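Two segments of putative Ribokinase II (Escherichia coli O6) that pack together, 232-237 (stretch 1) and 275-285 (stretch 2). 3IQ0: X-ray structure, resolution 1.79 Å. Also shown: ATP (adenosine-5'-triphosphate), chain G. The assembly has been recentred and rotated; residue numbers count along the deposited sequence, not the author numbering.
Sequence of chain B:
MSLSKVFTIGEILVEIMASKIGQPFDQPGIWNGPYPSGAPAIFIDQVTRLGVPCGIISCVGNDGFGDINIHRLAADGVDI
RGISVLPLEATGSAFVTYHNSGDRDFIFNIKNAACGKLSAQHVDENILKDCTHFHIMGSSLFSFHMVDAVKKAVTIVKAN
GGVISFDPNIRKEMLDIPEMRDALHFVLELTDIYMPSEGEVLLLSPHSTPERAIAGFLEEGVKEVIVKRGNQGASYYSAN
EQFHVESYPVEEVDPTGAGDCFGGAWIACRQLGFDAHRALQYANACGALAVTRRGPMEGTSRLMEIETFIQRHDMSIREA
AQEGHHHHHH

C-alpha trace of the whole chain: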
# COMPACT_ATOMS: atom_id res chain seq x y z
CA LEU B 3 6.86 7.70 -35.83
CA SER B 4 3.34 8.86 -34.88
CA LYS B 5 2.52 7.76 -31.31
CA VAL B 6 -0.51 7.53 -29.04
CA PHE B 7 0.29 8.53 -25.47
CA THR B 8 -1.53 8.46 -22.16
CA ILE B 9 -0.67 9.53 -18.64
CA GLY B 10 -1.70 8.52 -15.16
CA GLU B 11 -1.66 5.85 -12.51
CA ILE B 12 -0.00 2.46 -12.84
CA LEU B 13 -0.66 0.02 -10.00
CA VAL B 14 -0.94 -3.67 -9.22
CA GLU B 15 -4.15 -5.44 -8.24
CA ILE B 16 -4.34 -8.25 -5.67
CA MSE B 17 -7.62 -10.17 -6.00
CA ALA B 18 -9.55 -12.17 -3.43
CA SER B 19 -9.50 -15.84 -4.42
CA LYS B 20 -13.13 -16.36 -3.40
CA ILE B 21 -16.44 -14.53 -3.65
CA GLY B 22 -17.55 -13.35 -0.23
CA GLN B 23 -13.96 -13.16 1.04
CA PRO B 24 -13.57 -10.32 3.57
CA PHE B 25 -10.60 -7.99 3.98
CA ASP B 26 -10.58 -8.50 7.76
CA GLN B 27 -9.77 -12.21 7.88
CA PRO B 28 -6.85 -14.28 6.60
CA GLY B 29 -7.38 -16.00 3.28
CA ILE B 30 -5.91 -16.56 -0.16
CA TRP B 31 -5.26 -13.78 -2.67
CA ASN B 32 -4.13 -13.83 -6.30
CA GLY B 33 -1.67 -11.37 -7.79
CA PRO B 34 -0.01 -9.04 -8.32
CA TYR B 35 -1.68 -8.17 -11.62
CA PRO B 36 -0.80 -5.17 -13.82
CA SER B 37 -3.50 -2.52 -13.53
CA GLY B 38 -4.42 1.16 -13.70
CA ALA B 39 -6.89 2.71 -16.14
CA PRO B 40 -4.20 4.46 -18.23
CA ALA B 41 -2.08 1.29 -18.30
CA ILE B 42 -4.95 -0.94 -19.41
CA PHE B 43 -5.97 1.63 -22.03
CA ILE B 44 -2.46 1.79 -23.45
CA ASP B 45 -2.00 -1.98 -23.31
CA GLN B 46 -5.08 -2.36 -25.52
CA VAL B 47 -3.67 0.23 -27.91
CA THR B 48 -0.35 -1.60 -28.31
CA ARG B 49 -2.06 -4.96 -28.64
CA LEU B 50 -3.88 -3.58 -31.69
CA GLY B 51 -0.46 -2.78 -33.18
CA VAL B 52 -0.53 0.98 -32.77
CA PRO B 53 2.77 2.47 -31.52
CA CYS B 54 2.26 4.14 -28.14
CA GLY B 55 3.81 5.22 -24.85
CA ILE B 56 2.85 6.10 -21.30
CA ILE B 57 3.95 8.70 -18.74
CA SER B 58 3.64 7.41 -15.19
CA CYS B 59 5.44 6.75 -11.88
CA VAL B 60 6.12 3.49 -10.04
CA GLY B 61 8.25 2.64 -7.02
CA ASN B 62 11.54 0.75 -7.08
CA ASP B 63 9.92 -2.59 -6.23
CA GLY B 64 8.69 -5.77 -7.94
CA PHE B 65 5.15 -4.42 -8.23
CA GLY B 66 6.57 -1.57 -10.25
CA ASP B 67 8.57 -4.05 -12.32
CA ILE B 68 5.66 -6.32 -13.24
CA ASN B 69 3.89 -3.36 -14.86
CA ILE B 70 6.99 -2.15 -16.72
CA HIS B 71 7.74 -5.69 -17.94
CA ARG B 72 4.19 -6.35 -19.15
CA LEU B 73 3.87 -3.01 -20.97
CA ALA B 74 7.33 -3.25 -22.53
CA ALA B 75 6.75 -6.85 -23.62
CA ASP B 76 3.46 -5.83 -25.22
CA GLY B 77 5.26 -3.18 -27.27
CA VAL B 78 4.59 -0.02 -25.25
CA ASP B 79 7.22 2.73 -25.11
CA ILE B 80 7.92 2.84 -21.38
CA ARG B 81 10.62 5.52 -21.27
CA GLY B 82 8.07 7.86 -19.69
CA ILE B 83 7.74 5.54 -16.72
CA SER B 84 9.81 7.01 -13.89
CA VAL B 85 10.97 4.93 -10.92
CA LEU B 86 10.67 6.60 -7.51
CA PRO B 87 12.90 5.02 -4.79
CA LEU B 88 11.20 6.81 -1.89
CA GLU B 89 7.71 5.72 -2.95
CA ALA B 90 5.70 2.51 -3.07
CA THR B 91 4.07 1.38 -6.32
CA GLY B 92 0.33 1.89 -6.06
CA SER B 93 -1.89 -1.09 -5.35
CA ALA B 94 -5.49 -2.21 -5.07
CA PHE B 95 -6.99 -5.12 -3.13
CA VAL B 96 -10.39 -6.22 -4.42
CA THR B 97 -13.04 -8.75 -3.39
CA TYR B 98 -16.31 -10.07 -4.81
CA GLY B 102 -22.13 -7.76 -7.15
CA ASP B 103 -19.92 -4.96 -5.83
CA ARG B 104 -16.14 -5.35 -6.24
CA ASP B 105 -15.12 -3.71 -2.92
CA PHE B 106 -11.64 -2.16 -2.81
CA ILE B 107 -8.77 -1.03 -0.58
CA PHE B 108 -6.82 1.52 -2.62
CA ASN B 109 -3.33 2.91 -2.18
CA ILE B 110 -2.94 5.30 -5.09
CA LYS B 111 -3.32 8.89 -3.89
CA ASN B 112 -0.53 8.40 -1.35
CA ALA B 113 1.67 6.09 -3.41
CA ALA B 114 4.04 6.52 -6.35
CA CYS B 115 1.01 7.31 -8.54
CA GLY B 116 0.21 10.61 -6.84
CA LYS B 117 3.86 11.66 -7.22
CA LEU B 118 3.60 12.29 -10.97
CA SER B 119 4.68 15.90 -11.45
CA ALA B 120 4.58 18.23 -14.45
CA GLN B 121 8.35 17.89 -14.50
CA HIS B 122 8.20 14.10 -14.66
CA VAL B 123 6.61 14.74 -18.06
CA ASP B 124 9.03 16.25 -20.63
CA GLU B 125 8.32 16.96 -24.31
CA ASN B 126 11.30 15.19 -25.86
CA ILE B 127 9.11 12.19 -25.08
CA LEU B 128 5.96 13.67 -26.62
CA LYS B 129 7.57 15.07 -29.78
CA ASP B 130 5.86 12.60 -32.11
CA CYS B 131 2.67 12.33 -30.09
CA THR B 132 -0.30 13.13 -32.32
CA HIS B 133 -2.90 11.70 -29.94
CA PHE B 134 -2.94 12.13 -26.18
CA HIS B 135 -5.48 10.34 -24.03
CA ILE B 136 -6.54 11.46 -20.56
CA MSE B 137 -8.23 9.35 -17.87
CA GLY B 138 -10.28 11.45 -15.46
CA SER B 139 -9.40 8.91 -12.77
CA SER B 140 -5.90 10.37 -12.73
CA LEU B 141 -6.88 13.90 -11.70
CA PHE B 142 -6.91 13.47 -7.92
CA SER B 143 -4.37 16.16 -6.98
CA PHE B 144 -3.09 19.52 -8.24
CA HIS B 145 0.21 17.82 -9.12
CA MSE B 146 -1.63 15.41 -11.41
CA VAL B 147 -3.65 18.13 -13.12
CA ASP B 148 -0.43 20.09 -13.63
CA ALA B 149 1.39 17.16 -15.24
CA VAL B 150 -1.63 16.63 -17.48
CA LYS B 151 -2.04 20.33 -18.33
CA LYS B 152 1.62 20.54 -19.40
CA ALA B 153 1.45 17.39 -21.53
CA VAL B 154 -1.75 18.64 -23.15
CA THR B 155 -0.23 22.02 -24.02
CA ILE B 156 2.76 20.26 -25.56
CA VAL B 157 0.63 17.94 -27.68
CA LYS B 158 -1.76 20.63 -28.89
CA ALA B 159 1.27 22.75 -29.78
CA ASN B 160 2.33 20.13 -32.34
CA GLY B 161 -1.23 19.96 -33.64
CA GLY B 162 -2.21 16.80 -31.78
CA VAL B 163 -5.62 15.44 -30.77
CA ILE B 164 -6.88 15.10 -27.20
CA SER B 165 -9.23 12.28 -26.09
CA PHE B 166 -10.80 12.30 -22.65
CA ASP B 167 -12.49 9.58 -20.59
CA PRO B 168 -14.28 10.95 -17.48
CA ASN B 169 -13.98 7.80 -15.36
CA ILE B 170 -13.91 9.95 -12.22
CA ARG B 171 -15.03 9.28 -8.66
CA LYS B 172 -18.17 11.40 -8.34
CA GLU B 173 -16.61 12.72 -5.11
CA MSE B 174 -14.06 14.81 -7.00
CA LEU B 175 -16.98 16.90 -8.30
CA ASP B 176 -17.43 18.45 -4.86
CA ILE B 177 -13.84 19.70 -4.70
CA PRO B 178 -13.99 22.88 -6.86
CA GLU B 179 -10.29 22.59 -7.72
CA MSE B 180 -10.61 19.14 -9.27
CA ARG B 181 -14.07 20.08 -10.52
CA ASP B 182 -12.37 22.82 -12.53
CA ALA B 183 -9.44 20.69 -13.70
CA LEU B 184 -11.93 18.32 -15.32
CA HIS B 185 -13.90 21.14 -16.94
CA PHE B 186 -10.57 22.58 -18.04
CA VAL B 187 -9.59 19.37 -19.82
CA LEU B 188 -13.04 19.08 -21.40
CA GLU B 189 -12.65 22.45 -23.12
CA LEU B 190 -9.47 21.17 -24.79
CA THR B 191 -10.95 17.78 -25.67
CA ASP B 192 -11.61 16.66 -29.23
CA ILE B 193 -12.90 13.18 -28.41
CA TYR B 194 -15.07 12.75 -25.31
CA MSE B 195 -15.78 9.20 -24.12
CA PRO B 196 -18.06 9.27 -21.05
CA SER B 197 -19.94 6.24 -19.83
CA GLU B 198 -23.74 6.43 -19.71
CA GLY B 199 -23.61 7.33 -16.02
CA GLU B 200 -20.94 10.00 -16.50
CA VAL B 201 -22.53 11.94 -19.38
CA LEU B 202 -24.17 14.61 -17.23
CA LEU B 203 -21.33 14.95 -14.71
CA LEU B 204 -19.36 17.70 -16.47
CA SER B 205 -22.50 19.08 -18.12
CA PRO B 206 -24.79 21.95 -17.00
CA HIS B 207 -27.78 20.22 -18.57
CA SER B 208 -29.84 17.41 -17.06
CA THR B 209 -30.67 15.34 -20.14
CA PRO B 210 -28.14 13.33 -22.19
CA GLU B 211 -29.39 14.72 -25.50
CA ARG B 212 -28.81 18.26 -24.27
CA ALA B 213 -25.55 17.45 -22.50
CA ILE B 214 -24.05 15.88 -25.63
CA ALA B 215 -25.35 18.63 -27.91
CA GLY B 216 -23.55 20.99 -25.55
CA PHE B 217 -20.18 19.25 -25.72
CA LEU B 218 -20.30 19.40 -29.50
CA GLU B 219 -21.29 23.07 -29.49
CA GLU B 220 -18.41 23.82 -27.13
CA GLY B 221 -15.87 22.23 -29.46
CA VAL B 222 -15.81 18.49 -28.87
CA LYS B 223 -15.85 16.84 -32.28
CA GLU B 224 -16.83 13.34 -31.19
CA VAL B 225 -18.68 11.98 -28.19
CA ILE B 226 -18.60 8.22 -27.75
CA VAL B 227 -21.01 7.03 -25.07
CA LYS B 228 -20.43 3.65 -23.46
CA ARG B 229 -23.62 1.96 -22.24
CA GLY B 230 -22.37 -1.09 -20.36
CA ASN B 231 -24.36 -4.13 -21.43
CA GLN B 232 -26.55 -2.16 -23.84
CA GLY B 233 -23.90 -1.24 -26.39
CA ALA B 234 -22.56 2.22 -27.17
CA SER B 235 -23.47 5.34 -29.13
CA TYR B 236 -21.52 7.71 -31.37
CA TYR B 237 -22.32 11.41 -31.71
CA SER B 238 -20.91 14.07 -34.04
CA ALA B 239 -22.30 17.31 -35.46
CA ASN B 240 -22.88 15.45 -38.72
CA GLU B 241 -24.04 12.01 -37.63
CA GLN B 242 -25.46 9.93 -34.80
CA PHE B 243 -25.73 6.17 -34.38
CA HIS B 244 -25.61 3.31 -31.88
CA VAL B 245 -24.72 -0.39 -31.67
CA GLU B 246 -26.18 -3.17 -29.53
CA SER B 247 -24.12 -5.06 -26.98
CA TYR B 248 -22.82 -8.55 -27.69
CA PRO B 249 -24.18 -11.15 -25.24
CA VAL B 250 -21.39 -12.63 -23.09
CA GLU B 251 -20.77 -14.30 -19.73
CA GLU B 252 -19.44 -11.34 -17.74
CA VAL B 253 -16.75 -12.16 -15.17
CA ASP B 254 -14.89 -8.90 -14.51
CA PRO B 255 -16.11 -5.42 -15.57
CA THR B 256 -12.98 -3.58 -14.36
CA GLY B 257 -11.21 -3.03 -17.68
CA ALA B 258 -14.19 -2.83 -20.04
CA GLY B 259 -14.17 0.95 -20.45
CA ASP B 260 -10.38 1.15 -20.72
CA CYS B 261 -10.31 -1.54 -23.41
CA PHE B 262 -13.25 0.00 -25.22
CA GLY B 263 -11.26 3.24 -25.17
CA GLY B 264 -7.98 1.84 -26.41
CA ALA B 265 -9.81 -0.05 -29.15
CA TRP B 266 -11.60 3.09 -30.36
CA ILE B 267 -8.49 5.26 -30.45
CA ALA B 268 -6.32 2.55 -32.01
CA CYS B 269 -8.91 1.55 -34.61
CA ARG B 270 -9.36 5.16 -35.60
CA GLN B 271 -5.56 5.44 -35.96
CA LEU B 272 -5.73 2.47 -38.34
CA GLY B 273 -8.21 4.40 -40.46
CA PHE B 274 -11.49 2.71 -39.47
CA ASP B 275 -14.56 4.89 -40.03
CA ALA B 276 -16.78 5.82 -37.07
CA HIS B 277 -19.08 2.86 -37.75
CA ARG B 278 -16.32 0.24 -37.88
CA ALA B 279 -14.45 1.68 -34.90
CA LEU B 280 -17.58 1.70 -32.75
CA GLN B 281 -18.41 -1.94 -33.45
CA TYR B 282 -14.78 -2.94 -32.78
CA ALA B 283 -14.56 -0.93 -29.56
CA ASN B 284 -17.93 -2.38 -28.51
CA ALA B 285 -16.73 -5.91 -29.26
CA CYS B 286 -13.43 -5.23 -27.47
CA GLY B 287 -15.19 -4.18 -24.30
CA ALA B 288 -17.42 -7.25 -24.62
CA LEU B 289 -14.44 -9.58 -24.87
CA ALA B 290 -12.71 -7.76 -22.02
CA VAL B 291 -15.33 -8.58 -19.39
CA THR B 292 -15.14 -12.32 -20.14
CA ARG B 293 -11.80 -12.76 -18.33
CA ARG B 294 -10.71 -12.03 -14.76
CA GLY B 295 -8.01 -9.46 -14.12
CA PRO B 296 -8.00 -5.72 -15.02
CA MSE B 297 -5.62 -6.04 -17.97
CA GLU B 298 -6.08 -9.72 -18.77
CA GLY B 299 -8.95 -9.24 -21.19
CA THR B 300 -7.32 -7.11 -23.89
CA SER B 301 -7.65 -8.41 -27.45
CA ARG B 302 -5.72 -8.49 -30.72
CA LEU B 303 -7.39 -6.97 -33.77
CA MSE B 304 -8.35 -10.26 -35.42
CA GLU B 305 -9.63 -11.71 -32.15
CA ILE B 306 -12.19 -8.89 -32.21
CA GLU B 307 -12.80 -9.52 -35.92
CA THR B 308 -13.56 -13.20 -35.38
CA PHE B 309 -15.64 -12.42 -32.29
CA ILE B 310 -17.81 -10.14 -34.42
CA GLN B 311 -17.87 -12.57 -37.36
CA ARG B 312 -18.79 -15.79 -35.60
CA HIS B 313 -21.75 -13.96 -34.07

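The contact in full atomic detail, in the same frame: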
# COMPACT_ATOMS: atom_id res chain seq x y z
N GLN B 232 -25.52 -2.56 -22.90
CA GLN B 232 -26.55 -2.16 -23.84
C GLN B 232 -25.92 -1.54 -25.08
O GLN B 232 -26.59 -0.87 -25.87
CB GLN B 232 -27.52 -1.16 -23.20
CG GLN B 232 -28.99 -1.58 -23.31
CD GLN B 232 -29.44 -1.86 -24.75
OE1 GLN B 232 -29.52 -0.95 -25.58
NE2 GLN B 232 -29.72 -3.12 -25.05
N GLY B 233 -24.61 -1.76 -25.23
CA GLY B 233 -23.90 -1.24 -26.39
C GLY B 233 -23.24 0.10 -26.17
O GLY B 233 -22.79 0.43 -25.07
N ALA B 234 -23.17 0.89 -27.24
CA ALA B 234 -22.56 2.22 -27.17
C ALA B 234 -23.10 3.08 -28.29
O ALA B 234 -23.61 2.58 -29.29
CB ALA B 234 -21.05 2.11 -27.29
N SER B 235 -22.98 4.39 -28.13
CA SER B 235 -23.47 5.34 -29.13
C SER B 235 -22.38 6.32 -29.56
O SER B 235 -21.48 6.66 -28.79
CB SER B 235 -24.66 6.12 -28.57
OG SER B 235 -25.71 5.25 -28.19
N TYR B 236 -22.47 6.76 -30.81
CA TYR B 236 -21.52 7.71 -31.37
C TYR B 236 -22.29 8.98 -31.72
O TYR B 236 -23.40 8.91 -32.24
CB TYR B 236 -20.89 7.15 -32.65
CG TYR B 236 -19.98 8.12 -33.37
CD1 TYR B 236 -18.61 8.19 -33.07
CD2 TYR B 236 -20.48 8.98 -34.35
CE1 TYR B 236 -17.77 9.09 -33.73
CE2 TYR B 236 -19.65 9.88 -35.02
CZ TYR B 236 -18.30 9.92 -34.70
OH TYR B 236 -17.48 10.80 -35.37
N TYR B 237 -21.69 10.13 -31.43
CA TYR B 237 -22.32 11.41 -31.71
C TYR B 237 -21.35 12.43 -32.28
O TYR B 237 -20.29 12.67 -31.71
CB TYR B 237 -22.93 12.00 -30.44
CG TYR B 237 -23.96 11.13 -29.76
CD1 TYR B 237 -25.25 11.00 -30.27
CD2 TYR B 237 -23.64 10.43 -28.60
CE1 TYR B 237 -26.20 10.20 -29.64
CE2 TYR B 237 -24.58 9.63 -27.96
CZ TYR B 237 -25.85 9.52 -28.48
OH TYR B 237 -26.78 8.73 -27.85
N ASP B 275 -13.60 3.80 -40.09
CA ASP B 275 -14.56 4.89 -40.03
C ASP B 275 -15.27 4.81 -38.67
O ASP B 275 -15.07 3.85 -37.93
CB ASP B 275 -15.58 4.84 -41.18
CG ASP B 275 -16.41 3.56 -41.21
OD1 ASP B 275 -16.76 3.01 -40.15
OD2 ASP B 275 -16.72 3.10 -42.33
N ALA B 276 -16.08 5.81 -38.35
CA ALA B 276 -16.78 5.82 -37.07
C ALA B 276 -17.60 4.56 -36.82
O ALA B 276 -17.63 4.05 -35.70
CB ALA B 276 -17.67 7.05 -36.97
N HIS B 277 -18.25 4.06 -37.86
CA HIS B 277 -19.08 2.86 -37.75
C HIS B 277 -18.29 1.59 -37.45
O HIS B 277 -18.72 0.77 -36.63
CB HIS B 277 -19.88 2.66 -39.04
CG HIS B 277 -21.08 3.55 -39.14
ND1 HIS B 277 -22.27 3.26 -38.50
CD2 HIS B 277 -21.27 4.74 -39.76
CE1 HIS B 277 -23.13 4.24 -38.72
NE2 HIS B 277 -22.55 5.15 -39.48
N ARG B 278 -17.15 1.42 -38.11
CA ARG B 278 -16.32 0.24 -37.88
C ARG B 278 -15.69 0.31 -36.49
O ARG B 278 -15.73 -0.65 -35.72
CB ARG B 278 -15.22 0.16 -38.93
CG ARG B 278 -15.56 -0.70 -40.12
CD ARG B 278 -15.11 -2.14 -39.90
NE ARG B 278 -14.33 -2.63 -41.03
CZ ARG B 278 -13.23 -2.04 -41.50
NH1 ARG B 278 -12.78 -0.93 -40.93
NH2 ARG B 278 -12.59 -2.54 -42.54
N ALA B 279 -15.11 1.47 -36.18
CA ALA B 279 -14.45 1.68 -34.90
C ALA B 279 -15.38 1.46 -33.71
O ALA B 279 -14.97 0.93 -32.68
CB ALA B 279 -13.85 3.08 -34.86
N LEU B 280 -16.64 1.88 -33.84
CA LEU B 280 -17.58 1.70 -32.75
C LEU B 280 -17.93 0.23 -32.53
O LEU B 280 -18.04 -0.22 -31.38
CB LEU B 280 -18.87 2.50 -33.01
CG LEU B 280 -19.82 2.56 -31.81
CD1 LEU B 280 -19.19 3.39 -30.71
CD2 LEU B 280 -21.15 3.17 -32.23
N GLN B 281 -18.09 -0.53 -33.61
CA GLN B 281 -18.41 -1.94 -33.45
C GLN B 281 -17.21 -2.69 -32.87
O GLN B 281 -17.38 -3.60 -32.07
CB GLN B 281 -18.84 -2.57 -34.79
CG GLN B 281 -17.70 -3.02 -35.68
CD GLN B 281 -18.19 -3.69 -36.97
OE1 GLN B 281 -18.95 -4.67 -36.93
NE2 GLN B 281 -17.76 -3.17 -38.11
N TYR B 282 -16.00 -2.30 -33.28
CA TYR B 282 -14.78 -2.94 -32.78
C TYR B 282 -14.55 -2.61 -31.31
O TYR B 282 -14.20 -3.49 -30.52
CB TYR B 282 -13.57 -2.51 -33.62
CG TYR B 282 -13.31 -3.44 -34.78
CD1 TYR B 282 -14.26 -3.62 -35.78
CD2 TYR B 282 -12.13 -4.19 -34.86
CE1 TYR B 282 -14.06 -4.52 -36.82
CE2 TYR B 282 -11.92 -5.09 -35.89
CZ TYR B 282 -12.89 -5.26 -36.86
OH TYR B 282 -12.70 -6.17 -37.88
N ALA B 283 -14.73 -1.34 -30.95
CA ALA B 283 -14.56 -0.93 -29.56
C ALA B 283 -15.59 -1.69 -28.72
O ALA B 283 -15.26 -2.27 -27.69
CB ALA B 283 -14.79 0.57 -29.41
N ASN B 284 -16.83 -1.70 -29.19
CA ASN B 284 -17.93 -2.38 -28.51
C ASN B 284 -17.59 -3.86 -28.29
O ASN B 284 -17.76 -4.39 -27.19
CB ASN B 284 -19.22 -2.24 -29.34
CG ASN B 284 -20.42 -2.90 -28.68
OD1 ASN B 284 -20.59 -2.84 -27.47
ND2 ASN B 284 -21.26 -3.52 -29.50
N ALA B 285 -17.11 -4.51 -29.34
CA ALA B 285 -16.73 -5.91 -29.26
C ALA B 285 -15.55 -6.09 -28.31
O ALA B 285 -15.49 -7.06 -27.56
CB ALA B 285 -16.38 -6.43 -30.64
PG ATP G . -15.04 2.37 -16.47
O1G ATP G . -14.44 1.06 -16.02
O2G ATP G . -15.27 3.30 -15.31
O3G ATP G . -14.14 3.04 -17.50
PB ATP G . -17.28 2.50 -18.39
O1B ATP G . -18.69 2.79 -17.98
O2B ATP G . -16.44 3.56 -19.03
O3B ATP G . -16.46 1.97 -17.11
PA ATP G . -18.55 0.15 -19.40
O1A ATP G . -18.48 -0.78 -18.21
O2A ATP G . -19.79 0.90 -19.71
O3A ATP G . -17.32 1.22 -19.31
O5' ATP G . -17.88 -0.30 -21.02
C5' ATP G . -17.04 -0.60 -22.04
C4' ATP G . -17.90 -0.91 -23.24
O4' ATP G . -17.71 -2.32 -23.09
C3' ATP G . -19.47 -0.85 -23.19
O3' ATP G . -20.04 0.35 -23.70
C2' ATP G . -19.83 -2.08 -23.90
O2' ATP G . -19.82 -1.87 -25.32
C1' ATP G . -18.83 -3.09 -23.44
N9 ATP G . -19.34 -3.85 -22.23
C8 ATP G . -19.15 -3.59 -20.87
N7 ATP G . -19.76 -4.50 -20.10
C5 ATP G . -20.36 -5.37 -20.91
C6 ATP G . -21.21 -6.60 -20.77
N6 ATP G . -21.50 -7.05 -19.55
N1 ATP G . -21.67 -7.26 -21.93
C2 ATP G . -21.40 -6.82 -23.23
N3 ATP G . -20.61 -5.68 -23.42
C4 ATP G . -20.10 -4.94 -22.33

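A short strand, Ala 234 to Tyr 237, lies along a helix that starts at Ala 276, the two running nearly antiparallel at 153° with their axes 9.2 Å apart at the closest. No hydrogen bond crosses between them. The contact is mostly apolar packing, burying 281 Å² summed over both sides, made on the helix side by three residues spaced four apart: Ala 276, Leu 280 and Asn 284. That spacing, a little over one turn, sets one stripe of the helix against the strand.

Asp 275 does not touch the strand, but it prepares the helix that does. As N-cap, it accepts the Arg 278 backbone N on OD1 at 2.6 Å, covering an amide that the first turn leaves without a helical carbonyl partner. Ala 276 then makes the first contact. Its CB sits over one face of the Tyr 236 ring, 3.8 Å from the ring centroid and 15° off the ring normal, a CH-pi contact whose closest pair is Ala 276 CB to Tyr 236 CZ at 3.7 Å. Tyr 236, with chi1 t, carries its ring out to the start of the helix, where a lone methyl suits the flat surface; its OH is satisfied elsewhere in the structure.

His 277, Arg 278 and Ala 279 leave the strand alone, and Leu 280 is the centre of the contact. It is in the t, p rotamer, and the strand covers more of Leu 280 than of any other helix residue. CD1 is the methyl nearer Ala 234 CB, at 4.1 Å, and CD2 the one nearer Tyr 236 CB, at 4.0 Å; CD2 also approaches the backbone, 3.9 Å from Ala 234 O. The alternation of the strand explains the pattern: Ala 234 and Tyr 236 point toward the helix, whereas Ser 235 points away and contributes mainly backbone, its C 4.3 Å from Leu 280 CD2.

After Gln 281, Tyr 282 and Ala 283, which make no contact, Asn 284 ends the stripe with a polar group. Its OD1 lies 3.8 Å from Gly 233 CA and accepts a very short hydrogen bond, 2.5 Å, from ATP O2'; its ND2 is satisfied elsewhere in the structure. Gly 233 O in turn accepts from ATP O3' at 3.1 Å, so the two ribose hydroxyls link the segments where they come closest, with Gly 233 and Asn 284 CA atoms 6.4 Å apart. Glycine fits here because at phi 93° and psi -148° a CB would jam against the preceding carbonyl O. The rule is apolar packing at Ala 276 and Leu 280, polarity at Asn 284, where the nucleotide binds.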